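Local coordinates for putative acetoin utilization protein, acetoin dehydrogenase (Thermus thermophilus, PDB 5AWE) that is of unknown function but joins a pair of CBS domains to an ACT domain, an architecture consistent with sensing a small regulatory ligand, at residues Val37-Arg42 with Thr76-Met81; Val44-Asp49 with Arg83-Val88. All blocks are in the same frame, centred on the assembly; numbering follows the deposited sequence.

Contact 1 (Val37-Arg42 with Thr76-Met81)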
loop_
_atom_site.group_PDB
_atom_site.type_symbol
_atom_site.label_atom_id
_atom_site.label_comp_id
_atom_site.label_asym_id
_atom_site.label_seq_id
_atom_site.Cartn_x
_atom_site.Cartn_y
_atom_site.Cartn_z
ATOM N N VAL A 37 -7.289 -16.135 19.796
ATOM C CA VAL A 37 -8.557 -16.029 19.086
ATOM C C VAL A 37 -9.639 -16.912 19.709
ATOM O O VAL A 37 -9.537 -18.139 19.687
ATOM C CB VAL A 37 -8.392 -16.415 17.601
ATOM C CG1 VAL A 37 -9.711 -16.193 16.854
ATOM C CG2 VAL A 37 -7.285 -15.579 16.967
HETATM N N MSE A 38 -10.675 -16.274 20.252
HETATM C CA MSE A 38 -11.794 -16.976 20.896
HETATM C C MSE A 38 -12.990 -17.199 19.967
HETATM O O MSE A 38 -13.360 -16.328 19.182
HETATM C CB MSE A 38 -12.282 -16.201 22.131
HETATM C CG MSE A 38 -11.218 -15.965 23.194
HETATM SE SE MSE A 38 -10.519 -17.495 23.781
HETATM C CE MSE A 38 -11.891 -18.155 24.792
ATOM N N GLU A 39 -13.597 -18.373 20.076
ATOM C CA GLU A 39 -14.859 -18.653 19.407
ATOM C C GLU A 39 -15.632 -19.701 20.209
ATOM O O GLU A 39 -15.054 -20.676 20.694
ATOM C CB GLU A 39 -14.601 -19.169 17.992
ATOM C CG GLU A 39 -15.864 -19.348 17.159
ATOM C CD GLU A 39 -15.566 -19.799 15.741
ATOM O OE1 GLU A 39 -14.763 -20.745 15.577
ATOM O OE2 GLU A 39 -16.130 -19.206 14.793
ATOM N N GLY A 40 -16.938 -19.502 20.344
ATOM C CA GLY A 40 -17.730 -20.439 21.117
ATOM C C GLY A 40 -17.208 -20.538 22.538
ATOM O O GLY A 40 -17.432 -21.532 23.228
ATOM N N GLY A 41 -16.498 -19.502 22.972
ATOM C CA GLY A 41 -15.927 -19.507 24.306
ATOM C C GLY A 41 -14.743 -20.449 24.444
ATOM O O GLY A 41 -14.316 -20.757 25.555
ATOM N N ARG A 42 -14.211 -20.917 23.323
ATOM C CA ARG A 42 -13.002 -21.719 23.366
ATOM C C ARG A 42 -11.876 -21.103 22.525
ATOM O O ARG A 42 -12.127 -20.320 21.611
ATOM C CB ARG A 42 -13.304 -23.148 22.901
ATOM C CG ARG A 42 -13.309 -23.348 21.400
ATOM C CD ARG A 42 -13.359 -24.831 21.083
ATOM N NE ARG A 42 -12.598 -25.600 22.065
ATOM C CZ ARG A 42 -12.441 -26.920 22.034
ATOM N NH1 ARG A 42 -11.727 -27.522 22.978
ATOM N NH2 ARG A 42 -12.995 -27.637 21.061
ATOM N N THR A 76 -9.880 -11.939 6.936
ATOM C CA THR A 76 -10.261 -12.099 8.342
ATOM C C THR A 76 -9.205 -12.857 9.145
ATOM O O THR A 76 -8.411 -13.611 8.586
ATOM C CB THR A 76 -11.598 -12.854 8.473
ATOM O OG1 THR A 76 -11.448 -14.195 7.980
ATOM C CG2 THR A 76 -12.683 -12.144 7.670
ATOM N N VAL A 77 -9.215 -12.651 10.460
ATOM C CA VAL A 77 -8.295 -13.331 11.377
ATOM C C VAL A 77 -8.266 -14.848 11.182
ATOM O O VAL A 77 -7.218 -15.482 11.319
ATOM C CB VAL A 77 -8.667 -13.006 12.850
ATOM C CG1 VAL A 77 -7.913 -13.902 13.808
ATOM C CG2 VAL A 77 -8.341 -11.548 13.149
ATOM N N ARG A 78 -9.417 -15.425 10.846
ATOM C CA ARG A 78 -9.522 -16.866 10.668
ATOM C C ARG A 78 -8.570 -17.398 9.605
ATOM O O ARG A 78 -8.083 -18.518 9.713
ATOM C CB ARG A 78 -10.956 -17.254 10.303
ATOM C CG ARG A 78 -11.198 -18.760 10.328
ATOM C CD ARG A 78 -12.548 -19.135 9.727
ATOM N NE ARG A 78 -13.649 -18.356 10.293
ATOM C CZ ARG A 78 -14.267 -18.657 11.431
ATOM N NH1 ARG A 78 -13.890 -19.722 12.130
ATOM N NH2 ARG A 78 -15.262 -17.895 11.868
ATOM N N GLU A 79 -8.301 -16.585 8.586
ATOM C CA GLU A 79 -7.516 -17.017 7.434
ATOM C C GLU A 79 -6.013 -16.969 7.683
ATOM O O GLU A 79 -5.227 -17.483 6.884
ATOM C CB GLU A 79 -7.863 -16.152 6.217
ATOM C CG GLU A 79 -9.344 -16.204 5.843
ATOM C CD GLU A 79 -9.669 -15.398 4.601
ATOM O OE1 GLU A 79 -10.610 -14.570 4.653
ATOM O OE2 GLU A 79 -8.987 -15.595 3.572
ATOM N N VAL A 80 -5.608 -16.354 8.789
ATOM C CA VAL A 80 -4.185 -16.207 9.081
ATOM C C VAL A 80 -3.787 -16.725 10.464
ATOM O O VAL A 80 -2.604 -16.753 10.799
ATOM C CB VAL A 80 -3.751 -14.726 8.962
ATOM C CG1 VAL A 80 -3.985 -14.233 7.540
ATOM C CG2 VAL A 80 -4.535 -13.869 9.954
HETATM N N MSE A 81 -4.765 -17.127 11.270
HETATM C CA MSE A 81 -4.457 -17.555 12.629
HETATM C C MSE A 81 -3.756 -18.910 12.642
HETATM O O MSE A 81 -3.889 -19.706 11.707
HETATM C CB MSE A 81 -5.730 -17.592 13.496
HETATM C CG MSE A 81 -6.802 -18.591 13.075
HETATM SE SE MSE A 81 -8.301 -18.460 14.099
HETATM C CE MSE A 81 -8.975 -20.095 13.879
#
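Arg-78 NH2 has two acidic partners: Glu-39 OE2 reaches it across the contact, and Asp-17 OD1, in the chain leading into helix 20-30, forms a second salt bridge. The Glu-39 bond is long and weak, 3.3 Å from NH2 to OE2, yet fairly straight at 158° at the hydrogen. OE2 approaches the edge of the guanidinium near its plane; only this one weak bond joins the two groups, with the carboxylate and guanidinium planes 33° apart. Glu-39 spans the gap because CG stands opposite the backbone N (chi1 -174°) and the chain runs on extended, while Arg-78 bends at chi3 and meets it at about a right angle.

Val-37 makes the buried, apolar part of the contact. Its CG2 meets CG1 of Val-77 tip to tip at 3.6 Å, and its CG1 lies 3.8 Å from the selenium of Met-81, a selenomethionine whose side chain crosses the valine at roughly a right angle. Two backbone bonds, Glu-39 N to Arg-42 O (2.9 Å) and Arg-42 N to Glu-39 O (2.8 Å), close a type I' turn with Gly-40 and Gly-41 at its corners. The arrangement is thus a tight two-residue beta hairpin of the first CBS motif, packed against the turn at 76-81, which carries the opening residues of the second CBS sequence repeat.

Contact 2 (Val44-Asp49 with Arg83-Val88)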
loop_
_atom_site.group_PDB
_atom_site.type_symbol
_atom_site.label_atom_id
_atom_site.label_comp_id
_atom_site.label_asym_id
_atom_site.label_seq_id
_atom_site.Cartn_x
_atom_site.Cartn_y
_atom_site.Cartn_z
ATOM N N VAL A 44 -9.420 -21.007 19.693
ATOM C CA VAL A 44 -9.410 -21.696 18.404
ATOM C C VAL A 44 -8.230 -21.319 17.520
ATOM O O VAL A 44 -8.085 -21.836 16.413
ATOM C CB VAL A 44 -10.720 -21.445 17.607
ATOM C CG1 VAL A 44 -11.921 -21.818 18.459
ATOM C CG2 VAL A 44 -10.802 -19.991 17.149
ATOM N N GLY A 45 -7.389 -20.415 18.003
ATOM C CA GLY A 45 -6.271 -19.967 17.196
ATOM C C GLY A 45 -5.487 -18.847 17.836
ATOM O O GLY A 45 -5.874 -18.315 18.872
ATOM N N LEU A 46 -4.374 -18.484 17.209
ATOM C CA LEU A 46 -3.500 -17.449 17.739
ATOM C C LEU A 46 -2.868 -16.651 16.608
ATOM O O LEU A 46 -2.467 -17.215 15.583
ATOM C CB LEU A 46 -2.410 -18.078 18.611
ATOM C CG LEU A 46 -1.537 -17.150 19.465
ATOM C CD1 LEU A 46 -0.343 -16.692 18.669
ATOM C CD2 LEU A 46 -2.359 -15.966 19.943
ATOM N N VAL A 47 -2.789 -15.336 16.800
ATOM C CA VAL A 47 -2.211 -14.445 15.805
ATOM C C VAL A 47 -1.221 -13.478 16.442
ATOM O O VAL A 47 -1.482 -12.929 17.518
ATOM C CB VAL A 47 -3.314 -13.623 15.075
ATOM C CG1 VAL A 47 -4.162 -14.529 14.205
ATOM C CG2 VAL A 47 -4.189 -12.931 16.087
ATOM N N THR A 48 -0.089 -13.273 15.776
ATOM C CA THR A 48 0.846 -12.225 16.165
ATOM C C THR A 48 0.728 -10.998 15.256
ATOM O O THR A 48 0.101 -11.046 14.194
ATOM C CB THR A 48 2.294 -12.704 16.089
ATOM O OG1 THR A 48 2.643 -12.925 14.719
ATOM C CG2 THR A 48 2.474 -13.995 16.881
ATOM N N ASP A 49 1.345 -9.902 15.684
ATOM C CA ASP A 49 1.417 -8.692 14.879
ATOM C C ASP A 49 2.115 -9.008 13.558
ATOM O O ASP A 49 1.704 -8.521 12.501
ATOM C CB ASP A 49 2.189 -7.608 15.638
ATOM C CG ASP A 49 1.986 -6.217 15.050
ATOM O OD1 ASP A 49 0.882 -5.656 15.203
ATOM O OD2 ASP A 49 2.932 -5.678 14.440
ATOM N N ARG A 83 -2.884 -22.644 14.316
ATOM C CA ARG A 83 -3.318 -23.712 15.199
ATOM C C ARG A 83 -2.630 -25.031 14.857
ATOM O O ARG A 83 -2.091 -25.208 13.764
ATOM C CB ARG A 83 -4.841 -23.873 15.148
ATOM C CG ARG A 83 -5.402 -24.384 13.842
ATOM C CD ARG A 83 -6.937 -24.385 13.877
ATOM N NE ARG A 83 -7.462 -25.045 15.073
ATOM C CZ ARG A 83 -8.751 -25.091 15.402
ATOM N NH1 ARG A 83 -9.129 -25.712 16.511
ATOM N NH2 ARG A 83 -9.666 -24.518 14.628
ATOM N N PRO A 84 -2.612 -25.967 15.812
ATOM C CA PRO A 84 -3.215 -25.767 17.136
ATOM C C PRO A 84 -2.347 -24.825 17.978
ATOM O O PRO A 84 -1.137 -24.729 17.764
ATOM C CB PRO A 84 -3.285 -27.182 17.707
ATOM C CG PRO A 84 -2.153 -27.899 17.036
ATOM C CD PRO A 84 -2.010 -27.303 15.663
ATOM N N VAL A 85 -2.964 -24.120 18.921
ATOM C CA VAL A 85 -2.234 -23.155 19.740
ATOM C C VAL A 85 -1.474 -23.852 20.868
ATOM O O VAL A 85 -2.026 -24.701 21.560
ATOM C CB VAL A 85 -3.188 -22.119 20.371
ATOM C CG1 VAL A 85 -2.382 -21.054 21.102
ATOM C CG2 VAL A 85 -4.072 -21.494 19.300
ATOM N N VAL A 86 -0.209 -23.491 21.053
ATOM C CA VAL A 86 0.561 -24.030 22.168
ATOM C C VAL A 86 0.291 -23.177 23.404
ATOM O O VAL A 86 0.410 -21.951 23.362
ATOM C CB VAL A 86 2.092 -24.030 21.871
ATOM C CG1 VAL A 86 2.369 -24.693 20.520
ATOM C CG2 VAL A 86 2.630 -22.621 21.885
ATOM N N THR A 87 -0.078 -23.831 24.503
ATOM C CA THR A 87 -0.443 -23.126 25.725
ATOM C C THR A 87 0.254 -23.721 26.954
ATOM O O THR A 87 0.870 -24.782 26.877
ATOM C CB THR A 87 -1.950 -23.187 25.937
ATOM O OG1 THR A 87 -2.344 -24.546 26.169
ATOM C CG2 THR A 87 -2.665 -22.670 24.703
ATOM N N VAL A 88 0.166 -23.015 28.077
ATOM C CA VAL A 88 0.579 -23.543 29.373
ATOM C C VAL A 88 -0.525 -23.353 30.399
ATOM O O VAL A 88 -1.317 -22.408 30.310
ATOM C CB VAL A 88 1.834 -22.831 29.926
ATOM C CG1 VAL A 88 3.065 -23.662 29.661
ATOM C CG2 VAL A 88 1.967 -21.458 29.305
#
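The Arg-83 guanidinium carries the carbonyl oxygen of Val-44 over the centre of one face, 3.4 Å above the plane; Val-44 O is 3.5 Å from CZ. No N-H of the group aims at this oxygen, which rests over the face without a hydrogen bond. Two torsions bring the group there: CG sits between the backbone N and the carbonyl carbon (chi1 68°), and the chain then folds at chi3 (-50°), laying the flat end along Val-44.

Val-85 does the apolar work. Its CG2, beside its own backbone N, presses on the backbone of Gly-45, with CG2 to Gly-45 C at 3.3 Å and CG2 to Gly-45 CA at 3.4 Å, a tight fit against a residue that has no side chain. Both Val-85 methyls also flank Leu-46, each 3.9 Å from Leu-46 CB, whereas the outer part of the leucine turns from 83-88; the side chain also touches Pro-36 of strand 34-39. Val-85 further packs on Pro-110, so it touches both strand 42-48 and strand 108-113. A cis peptide before Pro-84 lies between Arg-83 and Val-85, the two residues of 83-88 that touch the strand.

On the strand side, a classic beta bulge sets Val-44 and Gly-45 together opposite Val-37, and Leu-46 is backbone-bonded to Ala-82, which holds the incoming chain beside the strand.

With no hydrogen bond between the two segments, cohesion rests on methyl packing over a glycine backbone, supplemented by what is probably a modest electrostatic attraction between the arginine's positive charge and the electron-rich carbonyl oxygen.

From the N terminus the chain passes through strand 34-39, turns, returns along strand 42-48, and runs through helices 49-53 and 65-74 before meeting both strands again. Contact 1 closes the loop from 37-42 to 76-81, and contact 2 closes that from 44-49 to 83-88; the segments alternate, so the two loops cross. Their centres are 9 Å apart. Hydrogen bonds within the hairpin couple them directly: Val-37 N is 2.8 Å from Gly-45 O, and Val-37 O is 2.9 Å from Val-44 N. Met-81 of contact 1 also packs on Val-44 and Val-47. Together they fasten the chain between helix 65-74 and strand 88-89 along the first CBS hairpin.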